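Local coordinates for protein Rna-directed RNA polymerase (Infectious pancreatic necrosis virus, PDB 3ZED) that probably copies the viral RNA genome as an RNA-dependent RNA polymerase and also becomes covalently attached to that RNA, at residues I584-Y589 with M659-G664; A122-L127 with V611-I616; A615-G620 with L626-A631. One frame throughout, in Å; residues are numbered along the deposited sequence.

Interaction 1 of 3, residues I584-Y589 with M659-G664; sequences IASAAY and MSEFGG
Ser586 and Glu661 mark the nearest approach of the two backbones, 9.2 Å between their CA atoms, where the last turn of helix 580-588 faces a type I beta turn from Ser660 to Gly663. Side chains bridge that distance. Ser586 OG gives a hydrogen bond of 2.6 Å to Glu661 OE2. The hydroxyl arrives from above the carboxylate plane, 50° out of it. OG lies anti to the backbone N of Ser586 (chi1 -171°), which points it off the helix at the turn. The same OG sits at the edge of the Phe662 ring, near its plane, 3.2 Å from Phe662 CZ. One hydroxyl therefore meets both side chains at the middle of the turn. Glu661 CG lies 3.6 Å above the Phe662 ring plane, over its centre, so the two neighbours pack against each other. The turn is braced from within: Phe662 N donates to Ser660 OG at 3.2 Å, an ST turn, and Gly663 N bonds to Ser660 O. The other carboxylate oxygen, Glu661 OE1, forms a salt bridge with Arg308, which also bonds to the carbonyl of Tyr589 just past the helix end. This contact joins two parts of the thumb region. Helix 604-621 touches both sides, through Ile616 on Ser586 and Val619 on Phe662, while helix 143-156 and strand 157-160 pack against other residues of 584-589.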
ATOM      1  N   ILE B 584       4.056  -4.561 -22.252  1.00 34.49           N
ATOM      2  CA  ILE B 584       4.939  -3.876 -23.207  1.00 34.35           C
ATOM      3  C   ILE B 584       5.935  -2.962 -22.467  1.00 38.35           C
ATOM      4  O   ILE B 584       7.127  -3.050 -22.748  1.00 39.29           O
ATOM      5  CB  ILE B 584       4.113  -3.118 -24.272  1.00 36.84           C
ATOM      6  CG1 ILE B 584       3.243  -4.080 -25.126  1.00 36.46           C
ATOM      7  CG2 ILE B 584       4.959  -2.182 -25.161  1.00 39.08           C
ATOM      8  CD1 ILE B 584       3.962  -5.098 -26.096  1.00 39.30           C
ATOM      9  N   ALA B 585       5.472  -2.146 -21.505  1.00 34.45           N
ATOM     10  CA  ALA B 585       6.362  -1.247 -20.754  1.00 35.64           C
ATOM     11  C   ALA B 585       7.460  -2.036 -20.032  1.00 38.73           C
ATOM     12  O   ALA B 585       8.625  -1.649 -20.075  1.00 37.66           O
ATOM     13  CB  ALA B 585       5.560  -0.416 -19.752  1.00 35.77           C
ATOM     14  N   SER B 586       7.083  -3.156 -19.420  1.00 36.41           N
ATOM     15  CA  SER B 586       7.995  -4.041 -18.682  1.00 37.75           C
ATOM     16  C   SER B 586       8.990  -4.762 -19.634  1.00 41.16           C
ATOM     17  O   SER B 586      10.170  -4.897 -19.288  1.00 41.56           O
ATOM     18  CB  SER B 586       7.203  -5.039 -17.849  1.00 42.40           C
ATOM     19  OG  SER B 586       8.074  -5.743 -16.986  1.00 57.77           O
ATOM     20  N   ALA B 587       8.542  -5.137 -20.852  1.00 36.01           N
ATOM     21  CA  ALA B 587       9.407  -5.730 -21.882  1.00 36.50           C
ATOM     22  C   ALA B 587      10.401  -4.702 -22.412  1.00 43.97           C
ATOM     23  O   ALA B 587      11.561  -5.045 -22.645  1.00 47.33           O
ATOM     24  CB  ALA B 587       8.571  -6.279 -23.041  1.00 36.62           C
ATOM     25  N   ALA B 588       9.955  -3.446 -22.607  1.00 39.28           N
ATOM     26  CA  ALA B 588      10.792  -2.354 -23.118  1.00 39.15           C
ATOM     27  C   ALA B 588      11.827  -1.900 -22.066  1.00 42.14           C
ATOM     28  O   ALA B 588      13.001  -1.727 -22.402  1.00 42.82           O
ATOM     29  CB  ALA B 588       9.921  -1.175 -23.541  1.00 39.08           C
ATOM     30  N   TYR B 589      11.386  -1.706 -20.808  1.00 35.47           N
ATOM     31  CA  TYR B 589      12.233  -1.249 -19.716  1.00 34.97           C
ATOM     32  C   TYR B 589      12.189  -2.206 -18.525  1.00 41.74           C
ATOM     33  O   TYR B 589      11.497  -1.923 -17.547  1.00 39.62           O
ATOM     34  CB  TYR B 589      11.838   0.167 -19.279  1.00 34.45           C
ATOM     35  CG  TYR B 589      12.362   1.212 -20.234  1.00 35.29           C
ATOM     36  CD1 TYR B 589      13.657   1.699 -20.121  1.00 37.42           C
ATOM     37  CD2 TYR B 589      11.575   1.681 -21.284  1.00 34.52           C
ATOM     38  CE1 TYR B 589      14.158   2.634 -21.028  1.00 39.48           C
ATOM     39  CE2 TYR B 589      12.068   2.600 -22.198  1.00 36.24           C
ATOM     40  CZ  TYR B 589      13.362   3.073 -22.070  1.00 43.79           C
ATOM     41  OH  TYR B 589      13.848   3.975 -22.986  1.00 48.00           O
ATOM     42  N   MET B 659      14.159 -11.679  -7.299  1.00 54.13           N
ATOM     43  CA  MET B 659      14.831 -11.089  -8.463  1.00 52.62           C
ATOM     44  C   MET B 659      13.861 -10.457  -9.488  1.00 53.82           C
ATOM     45  O   MET B 659      14.314  -9.829 -10.458  1.00 53.99           O
ATOM     46  CB  MET B 659      15.624 -12.171  -9.202  1.00 55.25           C
ATOM     47  CG  MET B 659      16.762 -12.742  -8.436  1.00 60.00           C
ATOM     48  SD  MET B 659      17.827 -13.658  -9.555  1.00 65.03           S
ATOM     49  CE  MET B 659      19.343 -13.529  -8.677  1.00 64.12           C
ATOM     50  N   SER B 660      12.545 -10.651  -9.315  1.00 46.35           N
ATOM     51  CA  SER B 660      11.606 -10.183 -10.324  1.00 44.22           C
ATOM     52  C   SER B 660      10.536  -9.269  -9.764  1.00 43.90           C
ATOM     53  O   SER B 660      10.097  -9.458  -8.648  1.00 43.03           O
ATOM     54  CB  SER B 660      10.961 -11.386 -11.013  1.00 45.74           C
ATOM     55  OG  SER B 660      10.051 -11.007 -12.031  1.00 46.23           O
ATOM     56  N   GLU B 661      10.085  -8.299 -10.570  1.00 40.51           N
ATOM     57  CA  GLU B 661       8.974  -7.400 -10.205  1.00 39.07           C
ATOM     58  C   GLU B 661       7.637  -8.186 -10.190  1.00 41.92           C
ATOM     59  O   GLU B 661       6.663  -7.715  -9.627  1.00 41.89           O
ATOM     60  CB  GLU B 661       8.891  -6.200 -11.169  1.00 40.00           C
ATOM     61  CG  GLU B 661       8.471  -6.530 -12.593  1.00 45.56           C
ATOM     62  CD  GLU B 661       8.276  -5.299 -13.458  1.00 57.52           C
ATOM     63  OE1 GLU B 661       7.486  -4.414 -13.059  1.00 47.06           O
ATOM     64  OE2 GLU B 661       8.906  -5.216 -14.536  1.00 57.71           O
ATOM     65  N   PHE B 662       7.609  -9.371 -10.834  1.00 38.48           N
ATOM     66  CA  PHE B 662       6.444 -10.251 -10.926  1.00 37.99           C
ATOM     67  C   PHE B 662       6.520 -11.396  -9.920  1.00 48.26           C
ATOM     68  O   PHE B 662       5.659 -12.272  -9.947  1.00 50.82           O
ATOM     69  CB  PHE B 662       6.309 -10.802 -12.365  1.00 37.71           C
ATOM     70  CG  PHE B 662       6.213  -9.712 -13.411  1.00 37.88           C
ATOM     71  CD1 PHE B 662       5.175  -8.771 -13.374  1.00 38.34           C
ATOM     72  CD2 PHE B 662       7.172  -9.600 -14.411  1.00 37.69           C
ATOM     73  CE1 PHE B 662       5.093  -7.763 -14.342  1.00 38.23           C
ATOM     74  CE2 PHE B 662       7.096  -8.582 -15.367  1.00 39.53           C
ATOM     75  CZ  PHE B 662       6.062  -7.669 -15.321  1.00 37.35           C
ATOM     76  N   GLY B 663       7.541 -11.386  -9.062  1.00 48.96           N
ATOM     77  CA  GLY B 663       7.799 -12.408  -8.046  1.00 51.31           C
ATOM     78  C   GLY B 663       6.715 -12.595  -6.999  1.00 59.19           C
ATOM     79  O   GLY B 663       6.416 -13.738  -6.607  1.00 58.80           O
ATOM     80  N   GLY B 664       6.108 -11.475  -6.589  1.00 57.13           N
ATOM     81  CA  GLY B 664       5.058 -11.411  -5.584  1.00 58.27           C
ATOM     82  C   GLY B 664       3.772 -12.148  -5.903  1.00 66.69           C
ATOM     83  O   GLY B 664       2.811 -12.040  -5.139  1.00 68.48           O
TER

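Interaction 2 of 3, residues A122-L127 with V611-I616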
ATOM      1  N   ALA B 122      18.342   1.143 -18.654  1.00 47.50           N
ATOM      2  CA  ALA B 122      18.646   0.840 -20.045  1.00 46.74           C
ATOM      3  C   ALA B 122      17.494   0.038 -20.682  1.00 47.89           C
ATOM      4  O   ALA B 122      17.022  -0.913 -20.078  1.00 45.64           O
ATOM      5  CB  ALA B 122      19.955   0.075 -20.150  1.00 48.16           C
ATOM      6  N   PRO B 123      16.987   0.449 -21.865  1.00 43.54           N
ATOM      7  CA  PRO B 123      15.912  -0.321 -22.503  1.00 43.15           C
ATOM      8  C   PRO B 123      16.432  -1.662 -23.007  1.00 50.97           C
ATOM      9  O   PRO B 123      17.628  -1.774 -23.320  1.00 53.44           O
ATOM     10  CB  PRO B 123      15.483   0.579 -23.676  1.00 44.91           C
ATOM     11  CG  PRO B 123      16.680   1.367 -23.993  1.00 49.59           C
ATOM     12  CD  PRO B 123      17.407   1.585 -22.706  1.00 44.86           C
ATOM     13  N   ASP B 124      15.558  -2.674 -23.111  1.00 47.08           N
ATOM     14  CA  ASP B 124      15.989  -3.980 -23.622  1.00 46.63           C
ATOM     15  C   ASP B 124      16.046  -3.964 -25.166  1.00 50.15           C
ATOM     16  O   ASP B 124      15.147  -4.451 -25.853  1.00 49.23           O
ATOM     17  CB  ASP B 124      15.105  -5.123 -23.095  1.00 46.66           C
ATOM     18  CG  ASP B 124      15.720  -6.490 -23.273  1.00 46.94           C
ATOM     19  OD1 ASP B 124      16.706  -6.613 -24.041  1.00 48.04           O
ATOM     20  OD2 ASP B 124      15.200  -7.440 -22.690  1.00 52.55           O
ATOM     21  N   ILE B 125      17.150  -3.419 -25.686  1.00 48.35           N
ATOM     22  CA  ILE B 125      17.504  -3.264 -27.098  1.00 49.09           C
ATOM     23  C   ILE B 125      17.784  -4.640 -27.741  1.00 51.28           C
ATOM     24  O   ILE B 125      17.531  -4.813 -28.944  1.00 49.36           O
ATOM     25  CB  ILE B 125      18.731  -2.292 -27.174  1.00 54.44           C
ATOM     26  CG1 ILE B 125      18.300  -0.842 -26.857  1.00 56.09           C
ATOM     27  CG2 ILE B 125      19.508  -2.351 -28.483  1.00 56.87           C
ATOM     28  CD1 ILE B 125      16.912  -0.389 -27.399  1.00 63.81           C
ATOM     29  N   THR B 126      18.291  -5.608 -26.940  1.00 49.20           N
ATOM     30  CA  THR B 126      18.546  -6.976 -27.416  1.00 49.42           C
ATOM     31  C   THR B 126      17.192  -7.591 -27.795  1.00 49.25           C
ATOM     32  O   THR B 126      17.073  -8.122 -28.894  1.00 49.24           O
ATOM     33  CB  THR B 126      19.344  -7.797 -26.386  1.00 62.99           C
ATOM     34  OG1 THR B 126      20.496  -7.043 -26.008  1.00 66.88           O
ATOM     35  CG2 THR B 126      19.812  -9.135 -26.943  1.00 64.81           C
ATOM     36  N   LEU B 127      16.162  -7.435 -26.934  1.00 43.65           N
ATOM     37  CA  LEU B 127      14.810  -7.940 -27.194  1.00 41.84           C
ATOM     38  C   LEU B 127      14.205  -7.257 -28.436  1.00 47.67           C
ATOM     39  O   LEU B 127      13.612  -7.949 -29.270  1.00 49.50           O
ATOM     40  CB  LEU B 127      13.894  -7.791 -25.954  1.00 39.98           C
ATOM     41  CG  LEU B 127      12.430  -8.250 -26.082  1.00 42.70           C
ATOM     42  CD1 LEU B 127      12.319  -9.747 -26.383  1.00 42.36           C
ATOM     43  CD2 LEU B 127      11.652  -7.905 -24.848  1.00 42.71           C
ATOM     44  N   VAL B 611      15.611 -15.118 -15.536  1.00 44.16           N
ATOM     45  CA  VAL B 611      14.399 -14.784 -14.782  1.00 43.38           C
ATOM     46  C   VAL B 611      13.564 -13.712 -15.549  1.00 47.94           C
ATOM     47  O   VAL B 611      12.369 -13.899 -15.731  1.00 47.67           O
ATOM     48  CB  VAL B 611      14.732 -14.352 -13.323  1.00 46.67           C
ATOM     49  CG1 VAL B 611      13.515 -13.752 -12.609  1.00 44.50           C
ATOM     50  CG2 VAL B 611      15.282 -15.532 -12.514  1.00 47.23           C
ATOM     51  N   ARG B 612      14.204 -12.633 -16.006  1.00 46.48           N
ATOM     52  CA  ARG B 612      13.577 -11.526 -16.741  1.00 46.23           C
ATOM     53  C   ARG B 612      12.750 -12.026 -17.943  1.00 44.93           C
ATOM     54  O   ARG B 612      11.593 -11.647 -18.072  1.00 41.67           O
ATOM     55  CB  ARG B 612      14.658 -10.535 -17.204  1.00 50.97           C
ATOM     56  CG  ARG B 612      14.175  -9.487 -18.204  1.00 60.39           C
ATOM     57  CD  ARG B 612      15.317  -9.013 -19.079  1.00 66.00           C
ATOM     58  NE  ARG B 612      16.174  -8.074 -18.361  1.00 65.39           N
ATOM     59  CZ  ARG B 612      17.181  -7.416 -18.911  1.00 74.45           C
ATOM     60  NH1 ARG B 612      17.474  -7.590 -20.195  1.00 58.94           N
ATOM     61  NH2 ARG B 612      17.892  -6.564 -18.190  1.00 66.48           N
ATOM     62  N   TYR B 613      13.340 -12.878 -18.801  1.00 41.89           N
ATOM     63  CA  TYR B 613      12.666 -13.416 -19.980  1.00 41.28           C
ATOM     64  C   TYR B 613      11.631 -14.490 -19.626  1.00 45.19           C
ATOM     65  O   TYR B 613      10.611 -14.545 -20.288  1.00 45.16           O
ATOM     66  CB  TYR B 613      13.686 -13.933 -20.998  1.00 43.80           C
ATOM     67  CG  TYR B 613      14.510 -12.797 -21.560  1.00 47.04           C
ATOM     68  CD1 TYR B 613      13.908 -11.760 -22.276  1.00 48.43           C
ATOM     69  CD2 TYR B 613      15.872 -12.697 -21.287  1.00 48.98           C
ATOM     70  CE1 TYR B 613      14.645 -10.671 -22.732  1.00 49.31           C
ATOM     71  CE2 TYR B 613      16.619 -11.603 -21.729  1.00 50.37           C
ATOM     72  CZ  TYR B 613      16.000 -10.592 -22.450  1.00 56.38           C
ATOM     73  OH  TYR B 613      16.727  -9.547 -22.957  1.00 57.05           O
ATOM     74  N   GLU B 614      11.835 -15.283 -18.563  1.00 40.97           N
ATOM     75  CA  GLU B 614      10.854 -16.277 -18.144  1.00 40.48           C
ATOM     76  C   GLU B 614       9.631 -15.615 -17.497  1.00 42.50           C
ATOM     77  O   GLU B 614       8.507 -16.021 -17.790  1.00 41.78           O
ATOM     78  CB  GLU B 614      11.473 -17.308 -17.173  1.00 43.01           C
ATOM     79  CG  GLU B 614      12.498 -18.252 -17.787  1.00 48.67           C
ATOM     80  CD  GLU B 614      11.982 -19.220 -18.834  1.00 62.30           C
ATOM     81  OE1 GLU B 614      11.769 -18.799 -19.992  1.00 53.42           O
ATOM     82  OE2 GLU B 614      11.826 -20.413 -18.508  1.00 67.68           O
ATOM     83  N   ALA B 615       9.842 -14.589 -16.635  1.00 38.52           N
ATOM     84  CA  ALA B 615       8.762 -13.886 -15.938  1.00 36.27           C
ATOM     85  C   ALA B 615       7.880 -13.115 -16.908  1.00 38.24           C
ATOM     86  O   ALA B 615       6.661 -13.203 -16.783  1.00 37.31           O
ATOM     87  CB  ALA B 615       9.310 -12.963 -14.867  1.00 37.03           C
ATOM     88  N   ILE B 616       8.464 -12.436 -17.917  1.00 35.53           N
ATOM     89  CA  ILE B 616       7.678 -11.708 -18.920  1.00 35.59           C
ATOM     90  C   ILE B 616       6.765 -12.721 -19.713  1.00 38.21           C
ATOM     91  O   ILE B 616       5.606 -12.406 -20.012  1.00 35.10           O
ATOM     92  CB  ILE B 616       8.520 -10.768 -19.833  1.00 39.17           C
ATOM     93  CG1 ILE B 616       7.648  -9.665 -20.457  1.00 40.32           C
ATOM     94  CG2 ILE B 616       9.318 -11.497 -20.911  1.00 40.74           C
ATOM     95  CD1 ILE B 616       7.273  -8.478 -19.510  1.00 45.92           C
TER
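Asp124 meets Tyr613 and Arg612 through one carboxylate oxygen, OD2. Tyr613 OH donates a 2.6 Å hydrogen bond to Asp124 OD2, which accepts it with the syn lone pair. Arg612 NH1 makes a longer salt bridge to Asp124 OD2, at 3.4 Å, with the guanidinium and carboxylate planes 63° apart. The other oxygen caps the start of helix 125-137: Leu127 N donates to Asp124 OD1 at 3.1 Å, from above the carboxylate plane. The CG of Asp124 stands anti to the backbone N (chi1 -164°), and the carboxylate thus spans its own helix end and helix 604-621. Arg612 CD rests 3.8 Å above one face of the Tyr613 ring, offset toward the rim, and Leu127 CB lies at the ring edge, 4.4 Å from Tyr613 CE1. Arg612 NE has a weak hydrogen bond to the hydroxyl of Tyr608. The backbone N of Asp124 probably donates to the carbonyl O of Ala588, at the end of helix 580-588. Both carboxylate oxygens of this buried aspartate thus have partners. The arginine and the helix start would be expected to stabilise its negative charge, where helix 125-137, in the palm family region, meets helix 604-621 of the thumb region.

Interaction 3 of 3, residues A615-G620 with L626-A631; sequences AIRLVG and LLETAA
Arg617 and Glu628 form a buried salt bridge with two hydrogen bonds, made side-on through NE and NH2. Arg617 NE donates to Glu628 OE1 at 2.7 Å, nearly straight at 164°. Arg617 NH2 reaches Glu628 OE2, also at 2.7 Å, but its bond is more bent. Each nitrogen has its own oxygen, approached on the syn side. The two flat groups are not coplanar: their planes lie 35° apart. A bend about the CG-CD bond of Arg617 and another about the CB-CG bond of Glu628 turn the charged ends to each other, although neither side chain leaves its backbone straight toward the other helix. Beside the ion pair the contact is apolar. Ala631 CB packs on the aliphatic part of Arg617, 3.6 Å from Arg617 CG. It also lies 4.2 Å from Ile616 CG2. These residues sit on a helical hairpin in the thumb region, in which helices 604-621 and 625-645 follow each other along the chain. The short axes of 615-620 and 626-631 run roughly antiparallel, at 150°, and come within 10.0 Å. Near its end the first helix has a wider pi-type turn at 617-620. Further out, Tyr540 accompanies the ion pair: its hydroxyl is hydrogen-bonded to Glu628 OE2 and weakly to Arg617 NH2. Glu614 holds Arg617 NH1 in a second salt bridge, so the guanidinium is gripped by two carboxylates and its rotation is restricted. Leu583 of helix 580-588 touches Ile616, Val619 and Leu627, while Leu127 and Leu131 of helix 125-137 reach Ala630.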
ATOM      1  N   ALA B 615       9.842 -14.589 -16.635  1.00 38.52           N
ATOM      2  CA  ALA B 615       8.762 -13.886 -15.938  1.00 36.27           C
ATOM      3  C   ALA B 615       7.880 -13.115 -16.908  1.00 38.24           C
ATOM      4  O   ALA B 615       6.661 -13.203 -16.783  1.00 37.31           O
ATOM      5  CB  ALA B 615       9.310 -12.963 -14.867  1.00 37.03           C
ATOM      6  N   ILE B 616       8.464 -12.436 -17.917  1.00 35.53           N
ATOM      7  CA  ILE B 616       7.678 -11.708 -18.920  1.00 35.59           C
ATOM      8  C   ILE B 616       6.765 -12.721 -19.713  1.00 38.21           C
ATOM      9  O   ILE B 616       5.606 -12.406 -20.012  1.00 35.10           O
ATOM     10  CB  ILE B 616       8.520 -10.768 -19.833  1.00 39.17           C
ATOM     11  CG1 ILE B 616       7.648  -9.665 -20.457  1.00 40.32           C
ATOM     12  CG2 ILE B 616       9.318 -11.497 -20.911  1.00 40.74           C
ATOM     13  CD1 ILE B 616       7.273  -8.478 -19.510  1.00 45.92           C
ATOM     14  N   ARG B 617       7.264 -13.945 -19.948  1.00 35.90           N
ATOM     15  CA  ARG B 617       6.489 -15.000 -20.606  1.00 36.07           C
ATOM     16  C   ARG B 617       5.354 -15.475 -19.686  1.00 38.28           C
ATOM     17  O   ARG B 617       4.208 -15.503 -20.122  1.00 37.35           O
ATOM     18  CB  ARG B 617       7.391 -16.177 -20.995  1.00 36.93           C
ATOM     19  CG  ARG B 617       8.411 -15.855 -22.079  1.00 39.94           C
ATOM     20  CD  ARG B 617       9.440 -16.970 -22.222  1.00 33.87           C
ATOM     21  NE  ARG B 617       8.845 -18.144 -22.853  1.00 39.23           N
ATOM     22  CZ  ARG B 617       9.370 -19.365 -22.838  1.00 51.59           C
ATOM     23  NH1 ARG B 617      10.507 -19.599 -22.195  1.00 37.92           N
ATOM     24  NH2 ARG B 617       8.762 -20.359 -23.456  1.00 39.52           N
ATOM     25  N   LEU B 618       5.669 -15.778 -18.410  1.00 36.65           N
ATOM     26  CA  LEU B 618       4.735 -16.271 -17.393  1.00 38.04           C
ATOM     27  C   LEU B 618       3.528 -15.380 -17.154  1.00 37.96           C
ATOM     28  O   LEU B 618       2.408 -15.885 -17.017  1.00 36.83           O
ATOM     29  CB  LEU B 618       5.446 -16.411 -16.042  1.00 39.95           C
ATOM     30  CG  LEU B 618       6.208 -17.657 -15.738  1.00 48.48           C
ATOM     31  CD1 LEU B 618       7.063 -17.438 -14.520  1.00 51.38           C
ATOM     32  CD2 LEU B 618       5.278 -18.789 -15.463  1.00 49.02           C
ATOM     33  N   VAL B 619       3.761 -14.080 -17.016  1.00 33.34           N
ATOM     34  CA  VAL B 619       2.703 -13.135 -16.678  1.00 32.51           C
ATOM     35  C   VAL B 619       1.771 -12.844 -17.850  1.00 37.51           C
ATOM     36  O   VAL B 619       0.710 -12.279 -17.616  1.00 40.79           O
ATOM     37  CB  VAL B 619       3.254 -11.826 -16.052  1.00 34.29           C
ATOM     38  CG1 VAL B 619       3.890 -12.135 -14.704  1.00 33.57           C
ATOM     39  CG2 VAL B 619       4.226 -11.103 -16.997  1.00 33.20           C
ATOM     40  N   GLY B 620       2.129 -13.244 -19.061  1.00 33.02           N
ATOM     41  CA  GLY B 620       1.238 -13.032 -20.199  1.00 32.74           C
ATOM     42  C   GLY B 620       1.848 -12.972 -21.576  1.00 36.77           C
ATOM     43  O   GLY B 620       1.118 -12.935 -22.571  1.00 36.63           O
ATOM     44  N   LEU B 626       4.696 -13.056 -31.169  1.00 36.40           N
ATOM     45  CA  LEU B 626       5.996 -12.457 -31.451  1.00 35.34           C
ATOM     46  C   LEU B 626       6.835 -12.334 -30.178  1.00 38.36           C
ATOM     47  O   LEU B 626       8.010 -12.700 -30.173  1.00 39.75           O
ATOM     48  CB  LEU B 626       5.861 -11.089 -32.132  1.00 34.47           C
ATOM     49  CG  LEU B 626       7.150 -10.552 -32.796  1.00 37.81           C
ATOM     50  CD1 LEU B 626       7.509 -11.349 -34.042  1.00 37.61           C
ATOM     51  CD2 LEU B 626       7.039  -9.052 -33.088  1.00 39.41           C
ATOM     52  N   LEU B 627       6.235 -11.838 -29.110  1.00 33.95           N
ATOM     53  CA  LEU B 627       6.926 -11.642 -27.845  1.00 35.37           C
ATOM     54  C   LEU B 627       7.425 -12.971 -27.270  1.00 37.82           C
ATOM     55  O   LEU B 627       8.570 -13.030 -26.822  1.00 37.46           O
ATOM     56  CB  LEU B 627       6.029 -10.895 -26.819  1.00 34.90           C
ATOM     57  CG  LEU B 627       6.633 -10.589 -25.440  1.00 39.77           C
ATOM     58  CD1 LEU B 627       7.909  -9.741 -25.559  1.00 40.76           C
ATOM     59  CD2 LEU B 627       5.611  -9.891 -24.547  1.00 41.34           C
ATOM     60  N   GLU B 628       6.572 -14.016 -27.306  1.00 33.09           N
ATOM     61  CA  GLU B 628       6.882 -15.342 -26.807  1.00 33.57           C
ATOM     62  C   GLU B 628       7.999 -15.995 -27.653  1.00 39.34           C
ATOM     63  O   GLU B 628       8.890 -16.589 -27.073  1.00 38.43           O
ATOM     64  CB  GLU B 628       5.600 -16.219 -26.767  1.00 34.71           C
ATOM     65  CG  GLU B 628       5.815 -17.710 -26.535  1.00 40.06           C
ATOM     66  CD  GLU B 628       6.621 -18.136 -25.320  1.00 50.79           C
ATOM     67  OE1 GLU B 628       6.647 -17.394 -24.314  1.00 47.07           O
ATOM     68  OE2 GLU B 628       7.162 -19.259 -25.350  1.00 48.38           O
ATOM     69  N   THR B 629       7.977 -15.858 -28.995  1.00 37.63           N
ATOM     70  CA  THR B 629       9.022 -16.433 -29.847  1.00 39.32           C
ATOM     71  C   THR B 629      10.382 -15.791 -29.518  1.00 45.75           C
ATOM     72  O   THR B 629      11.349 -16.531 -29.296  1.00 46.29           O
ATOM     73  CB  THR B 629       8.673 -16.292 -31.340  1.00 47.63           C
ATOM     74  OG1 THR B 629       7.298 -16.643 -31.539  1.00 45.45           O
ATOM     75  CG2 THR B 629       9.553 -17.161 -32.226  1.00 46.35           C
ATOM     76  N   ALA B 630      10.432 -14.421 -29.423  1.00 41.41           N
ATOM     77  CA  ALA B 630      11.644 -13.665 -29.090  1.00 41.53           C
ATOM     78  C   ALA B 630      12.121 -13.926 -27.644  1.00 46.35           C
ATOM     79  O   ALA B 630      13.309 -14.200 -27.468  1.00 46.11           O
ATOM     80  CB  ALA B 630      11.425 -12.185 -29.301  1.00 41.47           C
ATOM     81  N   ALA B 631      11.213 -13.860 -26.626  1.00 42.15           N
ATOM     82  CA  ALA B 631      11.576 -14.098 -25.218  1.00 41.44           C
ATOM     83  C   ALA B 631      12.041 -15.550 -24.979  1.00 46.00           C
ATOM     84  O   ALA B 631      13.011 -15.737 -24.241  1.00 44.97           O
ATOM     85  CB  ALA B 631      10.422 -13.757 -24.284  1.00 40.25           C
TER

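Helix 604-621 supplies a segment to interactions 2 and 3 and packs against interaction 1. Interactions 2 and 3 share Ala615 and Ile616 on it, and interaction 1 touches it through Ser586 and Phe662. Interactions 2 and 3 are buried. Interaction 1 is only partly so, with its glutamate exposed. Each relies on one carboxylate, but with different partners: a serine hydroxyl in 1, where Arg308 takes the other oxygen, a tyrosine with a more distant arginine in 2, and a two-nitrogen arginine grip in 3. Interaction 3 joins helices adjacent in sequence, inside the loop closed by interaction 1. Interaction 2 brings together segments 484 residues apart. Leu127 packs on Ala630 and Leu627, linking interactions 2 and 3.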